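Local structure of 4-oxalocrotonate tautomerase (Staphylococcus aureus, 2X4K) at residues K20-V23 / S24-D28. The protein belongs to the tautomerase superfamily of small beta-alpha-beta enzymes and assembles here as a hexamer of identical short chains. Residues are numbered along the deposited sequence; the frame is centred on the assembly and turned at random. Where two conformers were deposited one is given.
Sequences KNLV and SEVTD
Thr27 and Val23 meet one turn apart on helix 16-34, the helix of the beta-alpha-beta unit that joins strands 5-11 and 42-48 in this tautomerase fold. Leu22 and Val26, on the neighbouring face of the same turn, lie side by side and point the same way; in the conformer of Val26 given here, one of two deposited, CD1 of Leu22 rests 3.6 Å from CG2 of Val26. Leu22 O is also the acceptor of the Val26 backbone N-H. Leu22 and Val23 both touch Ile45 of strand 42-48, and Val23 and Thr27 reach Val43; Leu22 also packs on Thr33 and Val26 on Ala29 of a second subunit, so this turn lies between the sheet of its own chain and a second subunit. Glu25 comes up alongside the carbonyl of Asn21, its CG 3.2 Å from Asn21 O, while that oxygen takes the Glu25 amide at 2.8 Å, N to O. Bent at chi2 (-99°), the Glu25 chain then carries its carboxylate to a salt bridge through OE2 with Lys32 NZ of the second subunit. The Ser24 amide bonds back to Lys20 O one turn earlier, N to O 3.1 Å. At Val23 the carbonyl has two donors, both from Thr27. Thr27 N lies 3.2 Å from Val23 O and well above the carbonyl plane, whereas the hydroxyl, turned back beside its own backbone N (chi1 -62°), donates from a smaller tilt of 21°, with Thr27 OG1 just 2.7 Å from Val23 O.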
# COMPACT_ATOMS: atom_id res chain seq x y z
N LYS A 20 1.99 -16.80 -12.50
CA LYS A 20 2.97 -16.54 -13.55
C LYS A 20 2.33 -15.71 -14.67
O LYS A 20 2.87 -14.69 -15.09
CB LYS A 20 3.50 -17.86 -14.11
CG LYS A 20 4.58 -17.69 -15.17
CD LYS A 20 5.21 -19.03 -15.51
CE LYS A 20 6.11 -18.92 -16.73
NZ LYS A 20 5.32 -18.78 -17.98
N ASN A 21 1.16 -16.15 -15.12
CA ASN A 21 0.45 -15.49 -16.19
C ASN A 21 -0.05 -14.11 -15.77
O ASN A 21 0.01 -13.18 -16.57
CB ASN A 21 -0.71 -16.35 -16.68
CG ASN A 21 -0.24 -17.61 -17.36
OD1 ASN A 21 0.87 -17.69 -17.87
ND2 ASN A 21 -1.09 -18.62 -17.35
N LEU A 22 -0.54 -13.98 -14.54
CA LEU A 22 -0.98 -12.69 -14.03
C LEU A 22 0.16 -11.67 -14.10
O LEU A 22 -0.02 -10.55 -14.57
CB LEU A 22 -1.47 -12.86 -12.59
CG LEU A 22 -1.90 -11.61 -11.83
CD1 LEU A 22 -3.08 -10.93 -12.51
CD2 LEU A 22 -2.24 -12.00 -10.39
N VAL A 23 1.34 -12.06 -13.63
CA VAL A 23 2.48 -11.15 -13.66
C VAL A 23 2.83 -10.74 -15.10
O VAL A 23 3.06 -9.56 -15.37
CB VAL A 23 3.72 -11.74 -12.93
CG1 VAL A 23 4.97 -10.91 -13.19
CG2 VAL A 23 3.44 -11.84 -11.45
N SER A 24 2.85 -11.69 -16.02
CA SER A 24 3.19 -11.38 -17.40
C SER A 24 2.14 -10.51 -18.09
O SER A 24 2.47 -9.52 -18.73
CB SER A 24 3.42 -12.66 -18.20
OG SER A 24 3.92 -12.38 -19.49
N GLU A 25 0.87 -10.89 -17.94
CA GLU A 25 -0.22 -10.19 -18.64
C GLU A 25 -0.48 -8.81 -18.05
O GLU A 25 -0.79 -7.87 -18.79
CB GLU A 25 -1.49 -11.03 -18.63
CG GLU A 25 -1.34 -12.36 -19.37
CD GLU A 25 -1.89 -12.37 -20.79
OE1 GLU A 25 -2.32 -11.32 -21.31
OE2 GLU A 25 -1.89 -13.47 -21.39
N VAL A 26 -0.38 -8.65 -16.72
CA VAL A 26 -0.52 -7.33 -16.12
C VAL A 26 0.62 -6.42 -16.61
O VAL A 26 0.41 -5.23 -16.88
CB VAL A 26 -0.54 -7.41 -14.58
CG1 VAL A 26 -0.26 -6.05 -13.95
CG2 VAL A 26 -1.88 -7.97 -14.09
N THR A 27 1.82 -6.98 -16.72
CA THR A 27 2.95 -6.22 -17.24
C THR A 27 2.69 -5.78 -18.68
O THR A 27 2.90 -4.62 -19.01
CB THR A 27 4.25 -7.02 -17.11
OG1 THR A 27 4.50 -7.27 -15.72
CG2 THR A 27 5.44 -6.27 -17.66
N ASP A 28 2.19 -6.69 -19.51
CA ASP A 28 1.81 -6.36 -20.88
C ASP A 28 0.83 -5.19 -20.90
O ASP A 28 0.96 -4.28 -21.72
CB ASP A 28 1.10 -7.53 -21.59
CG ASP A 28 1.98 -8.73 -21.88
OD1 ASP A 28 3.22 -8.66 -21.77
OD2 ASP A 28 1.39 -9.78 -22.25